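Local coordinates for Lmaj004144AAA protein (Leishmania major, PDB 1Y63) that binds ADP in its P-loop pocket and probably acts as an adenylate kinase and ATPase involved in maturation of the small ribosomal subunit, at residues 11-16 with 101-106; 94-99 with 146-151; 109-114 with 130-135. One frame throughout, in Å; residues are numbered along the deposited sequence. Where two conformers were deposited one is given.

Interaction 1: residues 11-16 with 101-106; sequences INILIT and FHMVVV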
ATOM      1  N   ILE A  11      10.844  -9.479  -6.742  1.00 20.91           N
ATOM      2  CA  ILE A  11      10.891  -8.422  -5.729  1.00 21.63           C
ATOM      3  C   ILE A  11       9.484  -7.891  -5.517  1.00 21.00           C
ATOM      4  O   ILE A  11       8.806  -7.508  -6.458  1.00 21.13           O
ATOM      5  CB  ILE A  11      11.827  -7.273  -6.138  1.00 23.95           C
ATOM      6  CG1 ILE A  11      13.248  -7.813  -6.388  1.00 27.82           C
ATOM      7  CG2 ILE A  11      11.826  -6.177  -5.074  1.00 23.47           C
ATOM      8  CD1 ILE A  11      13.938  -8.289  -5.143  1.00 29.88           C
ATOM      9  N   ASN A  12       9.043  -7.894  -4.261  1.00 17.46           N
ATOM     10  CA  ASN A  12       7.686  -7.450  -3.901  1.00 18.85           C
ATOM     11  C   ASN A  12       7.753  -6.253  -2.976  1.00 18.59           C
ATOM     12  O   ASN A  12       8.461  -6.279  -1.986  1.00 18.39           O
ATOM     13  CB  ASN A  12       6.916  -8.556  -3.203  1.00 18.97           C
ATOM     14  CG  ASN A  12       6.620  -9.730  -4.104  1.00 20.23           C
ATOM     15  OD1 ASN A  12       6.509  -9.582  -5.316  1.00 19.88           O
ATOM     16  ND2 ASN A  12       6.481 -10.913  -3.507  1.00 19.53           N
ATOM     17  N   ILE A  13       6.990  -5.226  -3.321  1.00 16.37           N
ATOM     18  CA  ILE A  13       6.881  -3.992  -2.535  1.00 16.29           C
ATOM     19  C   ILE A  13       5.443  -3.782  -2.107  1.00 17.59           C
ATOM     20  O   ILE A  13       4.515  -4.033  -2.889  1.00 19.28           O
ATOM     21  CB  ILE A  13       7.313  -2.780  -3.393  1.00 18.56           C
ATOM     22  CG1 ILE A  13       8.741  -2.976  -3.919  1.00 20.59           C
ATOM     23  CG2 ILE A  13       7.148  -1.458  -2.610  1.00 21.04           C
ATOM     24  CD1 ILE A  13       9.106  -1.913  -4.924  1.00 24.31           C
ATOM     25  N   LEU A  14       5.247  -3.327  -0.866  1.00 17.34           N
ATOM     26  CA  LEU A  14       3.950  -2.895  -0.388  1.00 17.72           C
ATOM     27  C   LEU A  14       3.976  -1.396  -0.219  1.00 18.41           C
ATOM     28  O   LEU A  14       4.892  -0.862   0.374  1.00 20.08           O
ATOM     29  CB  LEU A  14       3.621  -3.545   0.951  1.00 18.00           C
ATOM     30  CG  LEU A  14       2.317  -3.106   1.647  1.00 18.75           C
ATOM     31  CD1 LEU A  14       1.112  -3.415   0.776  1.00 21.18           C
ATOM     32  CD2 LEU A  14       2.227  -3.796   3.002  1.00 22.27           C
ATOM     33  N   ILE A  15       2.973  -0.725  -0.803  1.00 17.40           N
ATOM     34  CA  ILE A  15       2.727   0.708  -0.584  1.00 17.56           C
ATOM     35  C   ILE A  15       1.460   0.819   0.266  1.00 18.90           C
ATOM     36  O   ILE A  15       0.381   0.352  -0.127  1.00 19.06           O
ATOM     37  CB  ILE A  15       2.536   1.507  -1.898  1.00 19.46           C
ATOM     38  CG1 ILE A  15       3.586   1.160  -2.968  1.00 20.95           C
ATOM     39  CG2 ILE A  15       2.505   2.994  -1.587  1.00 20.55           C
ATOM     40  CD1 ILE A  15       4.995   1.411  -2.596  1.00 26.82           C
ATOM     41  N   THR A  16       1.601   1.387   1.452  1.00 17.70           N
ATOM     42  CA  THR A  16       0.483   1.511   2.372  1.00 18.92           C
ATOM     43  C   THR A  16       0.426   2.960   2.917  1.00 19.48           C
ATOM     44  O   THR A  16       1.263   3.802   2.558  1.00 18.07           O
ATOM     45  CB  THR A  16       0.574   0.435   3.475  1.00 18.98           C
ATOM     46  OG1 THR A  16      -0.648   0.409   4.225  1.00 21.87           O
ATOM     47  CG2 THR A  16       1.763   0.699   4.448  1.00 19.81           C
ATOM     48  N   PHE A 101       7.086  -9.765   1.351  1.00 18.98           N
ATOM     49  CA  PHE A 101       7.563  -8.412   1.035  1.00 19.79           C
ATOM     50  C   PHE A 101       9.031  -8.146   1.330  1.00 20.26           C
ATOM     51  O   PHE A 101       9.555  -8.529   2.390  1.00 21.11           O
ATOM     52  CB  PHE A 101       6.689  -7.347   1.722  1.00 17.72           C
ATOM     53  CG  PHE A 101       5.291  -7.287   1.161  1.00 18.25           C
ATOM     54  CD1 PHE A 101       5.102  -6.919  -0.161  1.00 18.47           C
ATOM     55  CD2 PHE A 101       4.200  -7.646   1.905  1.00 19.94           C
ATOM     56  CE1 PHE A 101       3.868  -6.882  -0.716  1.00 18.80           C
ATOM     57  CE2 PHE A 101       2.931  -7.609   1.346  1.00 20.00           C
ATOM     58  CZ  PHE A 101       2.770  -7.199   0.042  1.00 19.06           C
ATOM     59  N   HIS A 102       9.671  -7.454   0.387  1.00 17.84           N
ATOM     60  CA  HIS A 102      11.062  -7.028   0.536  1.00 16.96           C
ATOM     61  C   HIS A 102      11.219  -5.577   0.907  1.00 18.20           C
ATOM     62  O   HIS A 102      12.308  -5.174   1.271  1.00 19.41           O
ATOM     63  CB  HIS A 102      11.827  -7.323  -0.739  1.00 20.62           C
ATOM     64  CG  HIS A 102      11.646  -8.721  -1.187  1.00 22.44           C
ATOM     65  ND1 HIS A 102      10.749  -9.074  -2.170  1.00 21.71           N
ATOM     66  CD2 HIS A 102      12.155  -9.876  -0.699  1.00 24.88           C
ATOM     67  CE1 HIS A 102      10.759 -10.389  -2.309  1.00 24.54           C
ATOM     68  NE2 HIS A 102      11.599 -10.901  -1.422  1.00 28.79           N
ATOM     69  N   MET A 103      10.134  -4.812   0.780  1.00 18.72           N
ATOM     70  CA  MET A 103      10.091  -3.400   1.076  1.00 18.79           C
ATOM     71  C   MET A 103       8.651  -3.011   1.411  1.00 19.33           C
ATOM     72  O   MET A 103       7.694  -3.484   0.756  1.00 19.49           O
ATOM     73  CB  MET A 103      10.591  -2.574  -0.123  1.00 20.59           C
ATOM     74  CG  MET A 103      10.746  -1.124   0.165  1.00 25.00           C
ATOM     75  SD  MET A 103      11.115  -0.227  -1.369  1.00 28.62           S
ATOM     76  CE  MET A 103      12.380  -1.206  -2.064  1.00 23.53           C
ATOM     77  N   VAL A 104       8.484  -2.151   2.419  1.00 18.49           N
ATOM     78  CA  VAL A 104       7.171  -1.600   2.753  1.00 16.90           C
ATOM     79  C   VAL A 104       7.326  -0.096   2.809  1.00 19.82           C
ATOM     80  O   VAL A 104       8.189   0.403   3.507  1.00 21.07           O
ATOM     81  CB  VAL A 104       6.640  -2.125   4.089  1.00 18.07           C
ATOM     82  CG1 VAL A 104       5.326  -1.471   4.465  1.00 18.19           C
ATOM     83  CG2 VAL A 104       6.474  -3.640   4.002  1.00 21.90           C
ATOM     84  N   VAL A 105       6.547   0.610   2.008  1.00 17.43           N
ATOM     85  CA  VAL A 105       6.618   2.061   1.934  1.00 18.31           C
ATOM     86  C   VAL A 105       5.359   2.609   2.531  1.00 17.67           C
ATOM     87  O   VAL A 105       4.251   2.239   2.109  1.00 19.00           O
ATOM     88  CB  VAL A 105       6.712   2.530   0.472  1.00 18.27           C
ATOM     89  CG1 VAL A 105       6.806   4.025   0.403  1.00 20.20           C
ATOM     90  CG2 VAL A 105       7.871   1.871  -0.237  1.00 18.53           C
ATOM     91  N   VAL A 106       5.496   3.456   3.553  1.00 16.69           N
ATOM     92  CA  VAL A 106       4.331   4.084   4.182  1.00 16.64           C
ATOM     93  C   VAL A 106       4.323   5.548   3.761  1.00 18.28           C
ATOM     94  O   VAL A 106       5.298   6.266   4.009  1.00 18.19           O
ATOM     95  CB  VAL A 106       4.408   4.019   5.730  1.00 16.93           C
ATOM     96  CG1 VAL A 106       3.179   4.702   6.370  1.00 21.10           C
ATOM     97  CG2 VAL A 106       4.554   2.622   6.260  1.00 20.05           C
TER
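Leu14 and Val104 sit in register on two neighbouring parallel strands, 12-16 and 103-106, at the middle of the five-stranded parallel sheet of this P-loop NTPase fold. The short strand axes run 4.7 Å apart at 17°. Backbone bonds follow the parallel pattern: Leu14 N gives to Met103 O, Leu14 O receives Val105 N, and Thr16 N gives to Val105 O. On its other edge strand 12-16 pairs with strand 85-89.

Apolar packing is split between the two faces. With Val104 and Leu14 go Thr16 and Val106, whose CG2 methyls lie 3.8 Å apart. On the face of Ile13, Ile15 and Val105, the bent Ile15 chain brings CD1 to 3.7 Å from Val105 CB. A CH-pi contact adds to the first face: Leu14 CB stands over the centre of the Phe101 ring, 3.8 Å from its centroid.

Next to Phe101, Asn12 is gripped twice by His102. Asn12 O accepts His102 N, while Asn12 N gives to the imidazole; the side-chain oxygen Asn12 OD1 bonds His86 ND1. In His102, chi2 of 99° turns the ND1 edge toward the Asn12 backbone, and Asn12 N lies 2.9 Å from His102 ND1 and 4° out of the imidazole plane.

Interaction 2: residues 94-99 with 146-151; sequences ELFPER and DAYEDD. With MN (manganese (II) ion), chain F; NA (sodium ion), chain O; NA (sodium ion), chain P.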
ATOM      1  N   GLU A  94      -0.999  -5.273   8.206  1.00 19.95           N
ATOM      2  CA  GLU A  94      -0.742  -6.294   9.214  1.00 21.61           C
ATOM      3  C   GLU A  94      -1.167  -7.676   8.739  1.00 20.11           C
ATOM      4  O   GLU A  94      -0.560  -8.687   9.106  1.00 22.34           O
ATOM      5  CB  GLU A  94      -1.456  -5.930  10.520  1.00 24.34           C
ATOM      6  CG  GLU A  94      -1.600  -7.052  11.525  1.00 35.76           C
ATOM      7  CD  GLU A  94      -2.221  -6.570  12.802  1.00 40.93           C
ATOM      8  OE1 GLU A  94      -3.352  -6.035  12.770  1.00 45.32           O
ATOM      9  OE2 GLU A  94      -1.564  -6.731  13.848  1.00 46.01           O
ATOM     10  N   LEU A  95      -2.196  -7.713   7.902  1.00 19.70           N
ATOM     11  CA  LEU A  95      -2.749  -8.976   7.455  1.00 21.44           C
ATOM     12  C   LEU A  95      -1.828  -9.810   6.590  1.00 22.12           C
ATOM     13  O   LEU A  95      -1.964 -11.030   6.560  1.00 23.03           O
ATOM     14  CB  LEU A  95      -4.058  -8.754   6.740  1.00 21.17           C
ATOM     15  CG  LEU A  95      -4.034  -8.178   5.322  1.00 22.36           C
ATOM     16  CD1 LEU A  95      -5.380  -8.368   4.659  1.00 27.85           C
ATOM     17  CD2 LEU A  95      -3.673  -6.728   5.320  1.00 24.60           C
ATOM     18  N   PHE A  96      -0.888  -9.184   5.906  1.00 17.95           N
ATOM     19  CA  PHE A  96      -0.073  -9.923   4.944  1.00 18.44           C
ATOM     20  C   PHE A  96       1.119 -10.577   5.634  1.00 17.88           C
ATOM     21  O   PHE A  96       1.667 -10.024   6.602  1.00 19.98           O
ATOM     22  CB  PHE A  96       0.484  -9.003   3.866  1.00 18.99           C
ATOM     23  CG  PHE A  96      -0.546  -8.176   3.127  1.00 17.62           C
ATOM     24  CD1 PHE A  96      -1.620  -8.763   2.488  1.00 18.47           C
ATOM     25  CD2 PHE A  96      -0.419  -6.799   3.048  1.00 17.88           C
ATOM     26  CE1 PHE A  96      -2.537  -8.002   1.786  1.00 18.02           C
ATOM     27  CE2 PHE A  96      -1.355  -6.035   2.354  1.00 19.93           C
ATOM     28  CZ  PHE A  96      -2.396  -6.654   1.711  1.00 18.94           C
ATOM     29  N   PRO A  97       1.550 -11.738   5.119  1.00 18.45           N
ATOM     30  CA  PRO A  97       2.732 -12.394   5.662  1.00 18.48           C
ATOM     31  C   PRO A  97       3.997 -11.634   5.309  1.00 19.72           C
ATOM     32  O   PRO A  97       4.181 -11.211   4.172  1.00 19.79           O
ATOM     33  CB  PRO A  97       2.720 -13.765   5.008  1.00 19.79           C
ATOM     34  CG  PRO A  97       1.926 -13.650   3.840  1.00 20.33           C
ATOM     35  CD  PRO A  97       0.957 -12.513   4.024  1.00 20.03           C
ATOM     36  N   GLU A  98       4.901 -11.514   6.276  1.00 17.88           N
ATOM     37  CA  GLU A  98       6.195 -10.908   6.055  1.00 16.58           C
ATOM     38  C   GLU A  98       6.984 -11.615   4.967  1.00 19.16           C
ATOM     39  O   GLU A  98       7.777 -10.987   4.291  1.00 20.52           O
ATOM     40  CB  GLU A  98       7.003 -10.854   7.346  1.00 17.37           C
ATOM     41  CG  GLU A  98       6.504  -9.901   8.370  1.00 19.56           C
ATOM     42  CD  GLU A  98       7.436  -9.844   9.571  1.00 19.72           C
ATOM     43  OE1 GLU A  98       8.602  -9.444   9.387  1.00 20.88           O
ATOM     44  OE2 GLU A  98       7.006 -10.229  10.686  1.00 18.13           O
ATOM     45  N   ARG A  99       6.743 -12.905   4.771  1.00 16.89           N
ATOM     46  CA  ARG A  99       7.372 -13.675   3.715  1.00 16.54           C
ATOM     47  C   ARG A  99       7.266 -13.018   2.326  1.00 18.22           C
ATOM     48  O   ARG A  99       8.171 -13.182   1.480  1.00 19.15           O
ATOM     49  CB  ARG A  99       6.710 -15.065   3.681  1.00 18.04           C
ATOM     50  CG  ARG A  99       7.132 -15.969   2.547  1.00 21.09           C
ATOM     51  CD  ARG A  99       6.653 -17.374   2.758  1.00 22.58           C
ATOM     52  NE  ARG A  99       5.221 -17.425   3.000  1.00 19.89           N
ATOM     53  CZ  ARG A  99       4.293 -17.447   2.049  1.00 20.29           C
ATOM     54  NH1 ARG A  99       4.636 -17.441   0.763  1.00 19.99           N
ATOM     55  NH2 ARG A  99       3.016 -17.449   2.379  1.00 20.34           N
ATOM     56  N   ASP A 146       4.750  -2.239  13.247  1.00 22.27           N
ATOM     57  CA  ASP A 146       4.535  -3.371  14.152  1.00 23.83           C
ATOM     58  C   ASP A 146       4.607  -4.722  13.452  1.00 26.95           C
ATOM     59  O   ASP A 146       4.922  -5.728  14.091  1.00 33.20           O
ATOM     60  CB  ASP A 146       3.197  -3.260  14.879  1.00 26.87           C
ATOM     61  CG  ASP A 146       3.241  -2.299  16.040  1.00 35.64           C
ATOM     62  OD1 ASP A 146       4.349  -2.021  16.549  1.00 38.18           O
ATOM     63  OD2 ASP A 146       2.161  -1.816  16.445  1.00 41.68           O
ATOM     64  N   ALA A 147       4.347  -4.743  12.157  1.00 20.56           N
ATOM     65  CA  ALA A 147       4.211  -5.965  11.377  1.00 22.18           C
ATOM     66  C   ALA A 147       5.388  -6.398  10.544  1.00 24.99           C
ATOM     67  O   ALA A 147       5.411  -7.550  10.111  1.00 32.17           O
ATOM     68  CB  ALA A 147       3.015  -5.859  10.493  1.00 22.95           C
ATOM     69  N   TYR A 148       6.340  -5.512  10.265  1.00 18.91           N
ATOM     70  CA  TYR A 148       7.441  -5.820   9.373  1.00 18.69           C
ATOM     71  C   TYR A 148       8.719  -5.402  10.059  1.00 21.18           C
ATOM     72  O   TYR A 148       8.697  -4.626  11.017  1.00 19.77           O
ATOM     73  CB  TYR A 148       7.277  -5.049   8.039  1.00 18.98           C
ATOM     74  CG  TYR A 148       6.025  -5.473   7.300  1.00 17.62           C
ATOM     75  CD1 TYR A 148       6.071  -6.519   6.405  1.00 18.91           C
ATOM     76  CD2 TYR A 148       4.817  -4.824   7.495  1.00 19.19           C
ATOM     77  CE1 TYR A 148       4.936  -6.961   5.764  1.00 18.50           C
ATOM     78  CE2 TYR A 148       3.667  -5.258   6.852  1.00 20.83           C
ATOM     79  CZ  TYR A 148       3.756  -6.319   5.976  1.00 16.72           C
ATOM     80  OH  TYR A 148       2.620  -6.768   5.344  1.00 19.02           O
ATOM     81  N   GLU A 149       9.830  -5.906   9.547  1.00 20.50           N
ATOM     82  CA  GLU A 149      11.139  -5.589  10.097  1.00 19.29           C
ATOM     83  C   GLU A 149      11.508  -4.139   9.795  1.00 20.67           C
ATOM     84  O   GLU A 149      11.322  -3.638   8.683  1.00 19.89           O
ATOM     85  CB  GLU A 149      12.168  -6.574   9.537  1.00 18.98           C
ATOM     86  CG  GLU A 149      11.883  -8.032   9.967  1.00 19.95           C
ATOM     87  CD  GLU A 149      13.052  -8.958   9.825  1.00 19.49           C
ATOM     88  OE1 GLU A 149      14.122  -8.625  10.373  1.00 21.61           O
ATOM     89  OE2 GLU A 149      12.905 -10.032   9.196  1.00 21.77           O
ATOM     90  N   ASP A 150      12.038  -3.457  10.802  1.00 23.65           N
ATOM     91  CA  ASP A 150      12.230  -2.022  10.698  1.00 26.83           C
ATOM     92  C   ASP A 150      13.113  -1.651   9.505  1.00 23.52           C
ATOM     93  O   ASP A 150      12.861  -0.643   8.833  1.00 26.38           O
ATOM     94  CB  ASP A 150      12.769  -1.471  12.030  1.00 31.58           C
ATOM     95  CG  ASP A 150      11.719  -1.563  13.168  1.00 38.23           C
ATOM     96  OD1 ASP A 150      10.500  -1.693  12.862  1.00 46.16           O
ATOM     97  OD2 ASP A 150      12.097  -1.511  14.366  1.00 41.99           O
ATOM     98  N   ASP A 151      14.081  -2.495   9.180  1.00 21.73           N
ATOM     99  CA  ASP A 151      15.023  -2.205   8.106  1.00 24.14           C
ATOM    100  C   ASP A 151      14.402  -2.213   6.703  1.00 25.29           C
ATOM    101  O   ASP A 151      15.006  -1.669   5.792  1.00 28.85           O
ATOM    102  CB  ASP A 151      16.222  -3.149   8.155  1.00 26.90           C
ATOM    103  CG  ASP A 151      17.154  -2.856   9.322  0.50 28.95           C
ATOM    104  OD1 ASP A 151      16.979  -1.824  10.006  0.50 28.41           O
ATOM    105  OD2 ASP A 151      18.068  -3.666   9.550  0.50 32.65           O
TER
HETATM  106 MN    MN F 353       5.209  -9.521  11.944  0.50 12.34          MN
HETATM  107 NA    NA O 501      -1.230  -5.366  15.805  0.50 28.53          NA
HETATM  108 NA    NA P 502       3.450  -1.824  19.258  1.00 45.98          NA
HETATM  109  O   HOH W   1       3.107  -8.968   8.622  1.00 24.08           O
HETATM  110  O   HOH W   2       9.494  -7.923   7.418  1.00 16.13           O
HETATM  111  O   HOH W   3      10.485 -11.378   9.054  1.00 17.11           O
HETATM  112  O   HOH W   4       0.260  -3.310  16.937  1.00 56.38           O
HETATM  113  O   HOH W   5       4.282 -10.048  11.228  0.25 11.50           O
HETATM  114  O   HOH W   6      -0.782  -3.712  14.810  1.00 37.84           O
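Glu98 reaches the end of helix 139-147, where its carboxylate meets Ala147 O and a manganese ion whose site includes both residues. The Glu98 chain is extended beyond CG (chi2 -176°), which carries CD out to the carbonyl and the metal. Its OE2 binds the manganese at 2.3 Å and lies 3.2 Å from Ala147 O; both are acceptors, so no hydrogen bond joins them, and the cation beside both oxygens would be expected to ease their repulsion.

The other oxygen, OE1, turns to Glu149. The two side chains cross at about a right angle with carboxylate planes 79° apart, and Glu98 OE1 stays 4.3 Å from Glu149 OE2. One water bridges the two carboxylates, donating to both of these oxygens; a second joins Glu98 OE1 to the backbone Glu149 N.

Next come the aromatic rings. Tyr148 runs alongside Glu98, its CD1 3.9 Å from Glu98 CG, and crosses Phe96 obliquely. Tyr148 OH lies at the edge of the Phe96 ring, in its plane, and 3.4 Å from Phe96 CB; its hydrogen bond goes to Ser93 O. One face of the Phe96 ring is covered by Leu95 CD2. A further water lies within bonding reach of the carbonyls of Phe96 and Ala147. At the outer end Ala147 CB rests 4.0 Å from Glu94 CA, while Glu94 OE2 binds a sodium ion that a water links to Asp146.

The contact thus ties the loop between strands 85-89 and 103-108 to the C-terminal end of helix 139-147. Phe96 packs on Leu73 and Met76 of helix 66-80, and both Phe96 and Tyr148 reach Leu14 of the central strand 12-16.

Interaction 3: residues 109-114 with 130-135; sequences TSTEVL and ENMEAE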
ATOM      1  N   THR A 109       0.774  12.384   4.331  1.00 18.93           N
ATOM      2  CA  THR A 109       0.379  13.588   3.615  1.00 19.86           C
ATOM      3  C   THR A 109      -0.047  14.619   4.664  1.00 22.93           C
ATOM      4  O   THR A 109      -0.719  14.260   5.649  1.00 22.84           O
ATOM      5  CB  THR A 109      -0.781  13.268   2.634  1.00 20.11           C
ATOM      6  OG1 THR A 109      -0.373  12.238   1.710  1.00 21.59           O
ATOM      7  CG2 THR A 109      -1.203  14.442   1.821  1.00 26.28           C
ATOM      8  N   SER A 110       0.365  15.870   4.484  1.00 21.14           N
ATOM      9  CA  SER A 110      -0.030  16.939   5.395  1.00 20.21           C
ATOM     10  C   SER A 110      -1.537  17.044   5.448  1.00 21.77           C
ATOM     11  O   SER A 110      -2.213  16.755   4.484  1.00 20.99           O
ATOM     12  CB  SER A 110       0.579  18.269   4.940  0.50 23.04           C
ATOM     13  OG  SER A 110       2.002  18.187   4.913  0.50 26.99           O
ATOM     14  N   THR A 111      -2.075  17.490   6.577  1.00 22.90           N
ATOM     15  CA  THR A 111      -3.529  17.467   6.743  1.00 26.68           C
ATOM     16  C   THR A 111      -4.248  18.331   5.693  1.00 23.85           C
ATOM     17  O   THR A 111      -5.271  17.911   5.120  1.00 22.16           O
ATOM     18  CB  THR A 111      -3.950  17.822   8.200  1.00 30.96           C
ATOM     19  OG1 THR A 111      -5.341  18.165   8.232  1.00 43.85           O
ATOM     20  CG2 THR A 111      -3.187  18.952   8.686  1.00 26.30           C
ATOM     21  N   GLU A 112      -3.725  19.515   5.399  1.00 23.64           N
ATOM     22  CA  GLU A 112      -4.334  20.371   4.377  1.00 24.30           C
ATOM     23  C   GLU A 112      -4.401  19.728   2.991  1.00 25.14           C
ATOM     24  O   GLU A 112      -5.422  19.808   2.285  1.00 22.60           O
ATOM     25  CB  GLU A 112      -3.596  21.710   4.261  1.00 27.62           C
ATOM     26  CG  GLU A 112      -3.852  22.654   5.399  0.50 30.00           C
ATOM     27  CD  GLU A 112      -2.746  23.684   5.546  0.10 28.40           C
ATOM     28  OE1 GLU A 112      -2.333  24.269   4.524  0.10 27.84           O
ATOM     29  OE2 GLU A 112      -2.287  23.901   6.687  0.10 28.83           O
ATOM     30  N   VAL A 113      -3.311  19.079   2.602  1.00 21.97           N
ATOM     31  CA  VAL A 113      -3.241  18.424   1.287  1.00 21.97           C
ATOM     32  C   VAL A 113      -4.180  17.231   1.262  1.00 20.47           C
ATOM     33  O   VAL A 113      -4.897  17.023   0.302  1.00 20.34           O
ATOM     34  CB  VAL A 113      -1.780  18.040   0.946  1.00 22.92           C
ATOM     35  CG1 VAL A 113      -1.686  17.242  -0.351  1.00 27.20           C
ATOM     36  CG2 VAL A 113      -0.927  19.295   0.823  1.00 26.32           C
ATOM     37  N   LEU A 114      -4.178  16.453   2.339  1.00 19.74           N
ATOM     38  CA  LEU A 114      -5.019  15.255   2.414  1.00 17.70           C
ATOM     39  C   LEU A 114      -6.496  15.588   2.358  1.00 19.40           C
ATOM     40  O   LEU A 114      -7.288  14.941   1.654  1.00 19.45           O
ATOM     41  CB  LEU A 114      -4.694  14.471   3.674  1.00 17.92           C
ATOM     42  CG  LEU A 114      -5.395  13.123   3.792  1.00 19.10           C
ATOM     43  CD1 LEU A 114      -4.973  12.229   2.636  1.00 21.02           C
ATOM     44  CD2 LEU A 114      -5.076  12.431   5.124  1.00 21.10           C
ATOM     45  N   GLU A 130     -12.963  10.681   9.271  1.00 16.99           N
ATOM     46  CA  GLU A 130     -12.378   9.439   9.782  1.00 19.15           C
ATOM     47  C   GLU A 130     -10.970   9.205   9.242  1.00 19.68           C
ATOM     48  O   GLU A 130     -10.044   8.836   9.990  1.00 20.43           O
ATOM     49  CB  GLU A 130     -13.260   8.259   9.419  1.00 21.03           C
ATOM     50  CG  GLU A 130     -14.509   8.126  10.236  0.50 22.72           C
ATOM     51  CD  GLU A 130     -15.511   7.196   9.596  0.50 28.56           C
ATOM     52  OE1 GLU A 130     -15.083   6.160   9.046  0.50 37.34           O
ATOM     53  OE2 GLU A 130     -16.720   7.503   9.636  0.50 32.57           O
ATOM     54  N   ASN A 131     -10.790   9.441   7.950  1.00 19.48           N
ATOM     55  CA  ASN A 131      -9.478   9.280   7.354  1.00 19.06           C
ATOM     56  C   ASN A 131      -8.506  10.349   7.813  1.00 19.41           C
ATOM     57  O   ASN A 131      -7.349  10.072   8.047  1.00 19.66           O
ATOM     58  CB  ASN A 131      -9.562   9.237   5.834  1.00 20.34           C
ATOM     59  CG  ASN A 131     -10.155   7.947   5.312  1.00 23.39           C
ATOM     60  OD1 ASN A 131      -9.842   6.857   5.806  1.00 28.79           O
ATOM     61  ND2 ASN A 131     -10.931   8.057   4.250  1.00 25.04           N
ATOM     62  N   MET A 132      -8.969  11.584   7.981  1.00 17.45           N
ATOM     63  CA  MET A 132      -8.096  12.627   8.492  1.00 18.75           C
ATOM     64  C   MET A 132      -7.592  12.297   9.895  1.00 18.69           C
ATOM     65  O   MET A 132      -6.424  12.532  10.211  1.00 21.95           O
ATOM     66  CB  MET A 132      -8.863  13.954   8.547  1.00 19.79           C
ATOM     67  CG  MET A 132      -9.294  14.487   7.191  1.00 24.93           C
ATOM     68  SD  MET A 132      -7.890  14.972   6.180  1.00 27.95           S
ATOM     69  CE  MET A 132      -7.255  16.320   7.118  1.00 32.12           C
ATOM     70  N   GLU A 133      -8.486  11.776  10.738  1.00 18.91           N
ATOM     71  CA  GLU A 133      -8.113  11.404  12.100  1.00 18.37           C
ATOM     72  C   GLU A 133      -7.125  10.227  12.056  1.00 18.57           C
ATOM     73  O   GLU A 133      -6.150  10.217  12.806  1.00 20.77           O
ATOM     74  CB  GLU A 133      -9.379  11.052  12.892  1.00 20.92           C
ATOM     75  CG  GLU A 133      -9.143  10.606  14.328  1.00 26.80           C
ATOM     76  CD  GLU A 133      -8.518  11.652  15.206  1.00 31.51           C
ATOM     77  OE1 GLU A 133      -8.270  12.801  14.753  1.00 35.99           O
ATOM     78  OE2 GLU A 133      -8.285  11.313  16.381  1.00 37.32           O
ATOM     79  N   ALA A 134      -7.361   9.270  11.165  1.00 19.93           N
ATOM     80  CA  ALA A 134      -6.443   8.102  11.053  1.00 19.80           C
ATOM     81  C   ALA A 134      -5.028   8.550  10.687  1.00 20.63           C
ATOM     82  O   ALA A 134      -4.036   8.009  11.190  1.00 22.21           O
ATOM     83  CB  ALA A 134      -6.956   7.111  10.061  1.00 22.76           C
ATOM     84  N   GLU A 135      -4.923   9.557   9.830  1.00 18.82           N
ATOM     85  CA  GLU A 135      -3.613  10.073   9.443  1.00 19.60           C
ATOM     86  C   GLU A 135      -2.936  10.791  10.600  1.00 21.18           C
ATOM     87  O   GLU A 135      -1.760  10.567  10.880  1.00 21.05           O
ATOM     88  CB  GLU A 135      -3.736  10.954   8.201  1.00 20.42           C
ATOM     89  CG  GLU A 135      -2.442  11.605   7.713  1.00 20.71           C
ATOM     90  CD  GLU A 135      -1.398  10.639   7.177  1.00 21.23           C
ATOM     91  OE1 GLU A 135      -1.722   9.450   6.941  1.00 21.19           O
ATOM     92  OE2 GLU A 135      -0.221  11.089   7.003  1.00 22.75           O
TER
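Leu114 and Met132 pass antiparallel alongside one another between helices 111-120 and 125-136. Met132 starts with CG anti to its carbonyl carbon (chi1 -64°), then bends at chi2 and again at chi3, folding the thioether back toward helix 111-120. The sulphur comes to rest against the leucine, with SD 3.9 Å from Leu114 CG. The methyl beyond it, Met132 CE, is modelled too close to Thr111, and its placement there is doubtful.

Leu114 has CG anti to the backbone N, and its CD2 reaches Glu135, lying 3.7 Å from Glu135 CB. Here the two side chains meet at a slant. Glu135 also sets CG anti to its backbone N, but the chain bends at chi2 (67°), which swings CD off the extended line. Its carboxylate thereby comes to the start of the other segment: Thr109 N gives a hydrogen bond of 3.1 Å to Glu135 OE2, arriving from above the carboxylate plane, 56° out of it. The same oxygen bonds His108 ND1, while Glu135 OE1 is held by Thr18 OG1, so both oxygens have partners.

Thr18 lines the ADP pocket, and Glu135 therefore links helix 125-136, whose first part lies in the predicted LID, to the nucleotide-binding loop after strand 12-16. This paired-helix arrangement beside the phosphate-binding loop fits the LID side of an adenylate kinase fold.

How the interactions relate
Interaction 1 forms the middle of the central sheet, and interaction 2 lies directly beside it, with centres 9 Å apart. The two share packing: Tyr148 touches Val104 and Leu14, and Phe96 touches Phe101. Along the chain their segments alternate, 11-16, 94-99, 101-106 and 146-151, with 94-99 closely preceding 101-106. Interaction 3 stands about 21 Å from interaction 1 and 24 Å from interaction 2, centre to centre. Its one link to interaction 1 is the chain itself, where strand 103-108 is followed by helix 111-120; helix 125-136 is followed in turn by helix 139-147. Interactions 1 and 3 both approach the nucleotide pocket, the side chains of Ile15 and Thr109 each lying about 7 Å from ADP.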